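Race-specific elicitor A4 (Passalora fulva, PDB 6BN0) binds chitin through its CBM14 domain, the part present here, and triggers a hypersensitive response in tomato plants that carry Cf-4. Local coordinates at residues A[29-33]-A[55-59]; A[2-6]-A[44-48]. Numbering follows the deposited sequence.

Interaction 1 of 2, residues A[29-33]-A[55-59]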
loop_
_atom_site.group_PDB
_atom_site.type_symbol
_atom_site.label_atom_id
_atom_site.label_comp_id
_atom_site.label_asym_id
_atom_site.label_seq_id
_atom_site.Cartn_x
_atom_site.Cartn_y
_atom_site.Cartn_z
ATOM N N SER A 29 -11.177 -14.544 -8.043
ATOM C CA SER A 29 -10.466 -15.029 -6.876
ATOM C C SER A 29 -10.564 -13.999 -5.757
ATOM O O SER A 29 -10.584 -12.804 -6.012
ATOM C CB SER A 29 -9.011 -15.363 -7.245
ATOM O OG SER A 29 -8.046 -14.680 -6.463
ATOM N N CYS A 30 -10.713 -14.495 -4.534
ATOM C CA CYS A 30 -10.824 -13.655 -3.353
ATOM C C CYS A 30 -9.474 -13.261 -2.770
ATOM O O CYS A 30 -9.432 -12.425 -1.879
ATOM C CB CYS A 30 -11.633 -14.397 -2.280
ATOM S SG CYS A 30 -13.418 -14.455 -2.721
ATOM N N THR A 31 -8.387 -13.868 -3.219
ATOM C CA THR A 31 -7.068 -13.557 -2.654
ATOM C C THR A 31 -6.247 -12.650 -3.566
ATOM O O THR A 31 -5.031 -12.592 -3.447
ATOM C CB THR A 31 -6.297 -14.837 -2.362
ATOM O OG1 THR A 31 -6.094 -15.520 -3.596
ATOM C CG2 THR A 31 -7.072 -15.718 -1.409
ATOM N N THR A 32 -6.893 -11.988 -4.515
ATOM C CA THR A 32 -6.238 -11.038 -5.390
ATOM C C THR A 32 -7.177 -9.855 -5.516
ATOM O O THR A 32 -8.301 -9.880 -5.005
ATOM C CB THR A 32 -5.939 -11.622 -6.777
ATOM O OG1 THR A 32 -7.183 -12.058 -7.378
ATOM C CG2 THR A 32 -4.931 -12.791 -6.682
ATOM N N TYR A 33 -6.684 -8.788 -6.144
ATOM C CA TYR A 33 -7.539 -7.653 -6.462
ATOM C C TYR A 33 -7.035 -7.094 -7.790
ATOM O O TYR A 33 -6.014 -7.547 -8.321
ATOM C CB TYR A 33 -7.524 -6.618 -5.324
ATOM C CG TYR A 33 -6.121 -6.087 -4.992
ATOM C CD1 TYR A 33 -5.255 -6.818 -4.187
ATOM C CD2 TYR A 33 -5.674 -4.846 -5.502
ATOM C CE1 TYR A 33 -3.976 -6.341 -3.856
ATOM C CE2 TYR A 33 -4.407 -4.359 -5.183
ATOM C CZ TYR A 33 -3.562 -5.115 -4.356
ATOM O OH TYR A 33 -2.281 -4.682 -4.068
ATOM N N GLY A 55 -3.075 -15.713 3.419
ATOM C CA GLY A 55 -4.115 -15.794 4.433
ATOM C C GLY A 55 -5.186 -14.712 4.333
ATOM O O GLY A 55 -6.210 -14.802 5.023
ATOM N N LEU A 56 -4.976 -13.697 3.509
ATOM C CA LEU A 56 -5.842 -12.526 3.458
ATOM C C LEU A 56 -6.700 -12.541 2.203
ATOM O O LEU A 56 -6.376 -13.192 1.196
ATOM C CB LEU A 56 -5.026 -11.235 3.480
ATOM C CG LEU A 56 -4.145 -11.150 4.740
ATOM C CD1 LEU A 56 -3.542 -9.727 4.871
ATOM C CD2 LEU A 56 -4.984 -11.496 6.005
ATOM N N GLN A 57 -7.782 -11.783 2.268
ATOM C CA GLN A 57 -8.739 -11.725 1.168
ATOM C C GLN A 57 -9.153 -10.274 0.956
ATOM O O GLN A 57 -9.098 -9.469 1.892
ATOM C CB GLN A 57 -9.997 -12.574 1.441
ATOM C CG GLN A 57 -9.744 -14.095 1.581
ATOM C CD GLN A 57 -11.024 -14.852 1.836
ATOM O OE1 GLN A 57 -12.007 -14.266 2.252
ATOM N NE2 GLN A 57 -11.002 -16.153 1.640
ATOM N N TRP A 58 -9.541 -9.948 -0.286
ATOM C CA TRP A 58 -9.883 -8.573 -0.648
ATOM C C TRP A 58 -11.062 -8.077 0.189
ATOM O O TRP A 58 -12.088 -8.758 0.296
ATOM C CB TRP A 58 -10.261 -8.483 -2.155
ATOM C CG TRP A 58 -10.498 -7.042 -2.562
ATOM C CD1 TRP A 58 -11.666 -6.485 -3.031
ATOM C CD2 TRP A 58 -9.538 -5.976 -2.487
ATOM N NE1 TRP A 58 -11.476 -5.135 -3.294
ATOM C CE2 TRP A 58 -10.185 -4.795 -2.947
ATOM C CE3 TRP A 58 -8.195 -5.906 -2.080
ATOM C CZ2 TRP A 58 -9.531 -3.552 -3.013
ATOM C CZ3 TRP A 58 -7.537 -4.651 -2.144
ATOM C CH2 TRP A 58 -8.211 -3.494 -2.623
ATOM N N ASN A 59 -10.936 -6.860 0.725
ATOM C CA ASN A 59 -12.018 -6.166 1.436
ATOM C C ASN A 59 -12.392 -4.924 0.613
ATOM O O ASN A 59 -11.724 -3.883 0.678
ATOM C CB ASN A 59 -11.580 -5.828 2.875
ATOM C CG ASN A 59 -12.684 -5.202 3.712
ATOM O OD1 ASN A 59 -12.534 -5.068 4.938
ATOM N ND2 ASN A 59 -13.751 -4.761 3.076
HETATM O O HOH W 1 -12.453 -11.247 -1.210
#

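Interaction 2 of 2, residues A[2-6]-A[44-48]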
loop_
_atom_site.group_PDB
_atom_site.type_symbol
_atom_site.label_atom_id
_atom_site.label_comp_id
_atom_site.label_asym_id
_atom_site.label_seq_id
_atom_site.Cartn_x
_atom_site.Cartn_y
_atom_site.Cartn_z
ATOM N N PRO A 2 -10.329 -7.853 -22.430
ATOM C CA PRO A 2 -10.290 -8.436 -21.086
ATOM C C PRO A 2 -11.224 -7.721 -20.118
ATOM O O PRO A 2 -11.647 -6.581 -20.331
ATOM C CB PRO A 2 -8.838 -8.214 -20.653
ATOM C CG PRO A 2 -8.535 -6.890 -21.229
ATOM C CD PRO A 2 -9.211 -6.900 -22.599
ATOM N N TYR A 3 -11.540 -8.430 -19.040
ATOM C CA TYR A 3 -12.301 -7.851 -17.943
ATOM C C TYR A 3 -11.597 -6.599 -17.439
ATOM O O TYR A 3 -10.389 -6.609 -17.226
ATOM C CB TYR A 3 -12.458 -8.880 -16.813
ATOM C CG TYR A 3 -13.248 -8.350 -15.646
ATOM C CD1 TYR A 3 -14.637 -8.313 -15.690
ATOM C CD2 TYR A 3 -12.608 -7.847 -14.510
ATOM C CE1 TYR A 3 -15.399 -7.827 -14.626
ATOM C CE2 TYR A 3 -13.367 -7.338 -13.439
ATOM C CZ TYR A 3 -14.749 -7.337 -13.498
ATOM O OH TYR A 3 -15.467 -6.836 -12.434
ATOM N N ASN A 4 -12.338 -5.505 -17.266
ATOM C CA ASN A 4 -11.711 -4.218 -16.938
ATOM C C ASN A 4 -12.668 -3.357 -16.120
ATOM O O ASN A 4 -13.538 -2.671 -16.678
ATOM C CB ASN A 4 -11.279 -3.482 -18.197
ATOM C CG ASN A 4 -10.544 -2.158 -17.890
ATOM O OD1 ASN A 4 -10.062 -1.485 -18.812
ATOM N ND2 ASN A 4 -10.502 -1.769 -16.630
ATOM N N PRO A 5 -12.558 -3.390 -14.793
ATOM C CA PRO A 5 -13.502 -2.656 -13.933
ATOM C C PRO A 5 -13.064 -1.229 -13.621
ATOM O O PRO A 5 -13.661 -0.605 -12.737
ATOM C CB PRO A 5 -13.470 -3.505 -12.648
ATOM C CG PRO A 5 -11.970 -3.884 -12.539
ATOM C CD PRO A 5 -11.556 -4.143 -14.003
ATOM N N CYS A 6 -12.031 -0.728 -14.296
ATOM C CA CYS A 6 -11.439 0.595 -14.008
ATOM C C CYS A 6 -12.395 1.676 -14.475
ATOM O O CYS A 6 -12.518 1.933 -15.671
ATOM C CB CYS A 6 -10.092 0.732 -14.716
ATOM S SG CYS A 6 -8.956 -0.596 -14.230
ATOM N N ASN A 44 -8.679 6.022 -19.547
ATOM C CA ASN A 44 -8.411 4.633 -19.886
ATOM C C ASN A 44 -7.279 4.094 -19.036
ATOM O O ASN A 44 -6.349 4.817 -18.674
ATOM C CB ASN A 44 -8.086 4.483 -21.367
ATOM C CG ASN A 44 -9.242 4.876 -22.234
ATOM O OD1 ASN A 44 -10.340 4.356 -22.078
ATOM N ND2 ASN A 44 -9.011 5.808 -23.148
ATOM N N ALA A 45 -7.374 2.815 -18.694
ATOM C CA ALA A 45 -6.427 2.219 -17.779
ATOM C C ALA A 45 -6.299 0.737 -18.065
ATOM O O ALA A 45 -7.207 0.100 -18.621
ATOM C CB ALA A 45 -6.841 2.439 -16.334
ATOM N N LYS A 46 -5.127 0.221 -17.728
ATOM C CA LYS A 46 -4.839 -1.195 -17.862
ATOM C C LYS A 46 -5.131 -1.856 -16.525
ATOM O O LYS A 46 -4.606 -1.397 -15.498
ATOM C CB LYS A 46 -3.374 -1.422 -18.252
ATOM C CG LYS A 46 -2.934 -2.855 -18.107
ATOM C CD LYS A 46 -1.504 -2.940 -17.742
ATOM C CE LYS A 46 -0.715 -3.481 -18.860
ATOM N NZ LYS A 46 -0.896 -4.958 -18.892
ATOM N N PRO A 47 -6.009 -2.853 -16.474
ATOM C CA PRO A 47 -6.238 -3.580 -15.219
ATOM C C PRO A 47 -5.109 -4.559 -14.952
ATOM O O PRO A 47 -4.658 -5.263 -15.853
ATOM C CB PRO A 47 -7.559 -4.319 -15.480
ATOM C CG PRO A 47 -7.617 -4.477 -16.975
ATOM C CD PRO A 47 -6.837 -3.349 -17.588
ATOM N N VAL A 48 -4.630 -4.590 -13.705
ATOM C CA VAL A 48 -3.528 -5.459 -13.310
ATOM C C VAL A 48 -3.971 -6.313 -12.132
ATOM O O VAL A 48 -4.465 -5.779 -11.124
ATOM C CB VAL A 48 -2.284 -4.626 -12.947
ATOM C CG1 VAL A 48 -1.181 -5.517 -12.452
ATOM C CG2 VAL A 48 -1.849 -3.877 -14.233
#

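Interaction 1 of 2, residues A[29-33]-A[55-59]
Where the chain enters strand 32-38, it lies against strand 57-59, and the contact is easiest to follow from Leu56 onward. Thr31 CG2 rests 3.7 Å from Leu56 O, while the Leu56 side chain turns off to Cys67 and the glycan pocket. Gln57, level with Thr31, brings its CA to 3.2 Å from Cys30 O, a CA-H...O contact. Its side chain runs beside Cys30, whose CB is 4.2 Å from Gln57 CD, and ends in a hydrogen bond to Ser73. Trp58 is the main anchor. Trp58 N donates to Cys30 O at 2.9 Å, the one direct hydrogen bond between the segments, and a water bridges the same Cys30 O, weakly, to Trp58 O. The indole lies against Tyr33: Tyr33 CB sits over its six-membered ring, 3.4 Å from Trp58 CE3, as a CH-pi contact. The Tyr33 ring and the six-membered ring of Trp58 are nearly parallel, 17° apart with centroids 4.6 Å apart, but so offset that they barely overlap. The Tyr33 side chain also touches bound NAG. Trp58 NE1 is held by Asp60. The contact thus joins the two sheets of the chitin-binding domain: strand 32-38 pairs with 23-25 and 45-51, strand 57-59 pairs with 66-68, Leu23 and Pro25 pack on Trp58, and the Cys30-Cys75 disulfide ties in the C-terminal loop.

Interaction 2 of 2, residues A[2-6]-A[44-48]
Pro47 is the knob of this surface contact, in which the loop preceding helix 8-14 packs on strand 45-51, an outermost strand of the three-stranded antiparallel sheet of the chitin-binding (CBM14) domain. Its ring projects into a shallow hollow formed by the irregular N-terminal segment 2-6, and four of the six residue contacts involve it. Pro47 CG meets Tyr3 O at 3.5 Å and Asn4 CG at 3.8 Å, so the outer end of the ring is lodged between the carbonyl O of Tyr3 and the side-chain amide of Asn4. At the CB side of the ring, Pro47 CB lies 4.3 Å from Pro5 CD and 4.2 Å from Cys6 SG. Two residues back along the strand, the smaller bump of Ala45 meets Cys6, with 4.0 Å between Ala45 CB and Cys6 CB. Ala45 and Pro47 both point toward the N-terminal segment, whereas Lys46 between them points away. On the adjacent strand 32-38, Ile34 touches Tyr3, Pro5 and Pro47. Pro5 and Pro47 have no amide hydrogen to offer; the Pro47 ring fits against both polar and apolar groups, Pro5, Cys6 and Ala45 add apolar contacts, and the Cys6-Cys36 disulfide supplies the covalent tie that pins the N-terminal segment to the sheet.

Strands 32-38 and 45-51 are neighbours in the three-stranded sheet, and the two contacts involve different parts of it. Their centres are 18 Å apart, on opposite sides of the centre of the chain, and they do not touch, although their nearest atoms come within about 4 Å. Along the sequence their segments alternate, so the chain closes interaction 2 only after passing through the first half of interaction 1. Interaction 1 reaches the chitin oligomers directly: the Tyr33 side chain is about 3 Å from a bound NAG. Interaction 2 stands further back, with the Ala45 side chain about 8 Å from a bound NAG. Each contact includes one half of a disulfide.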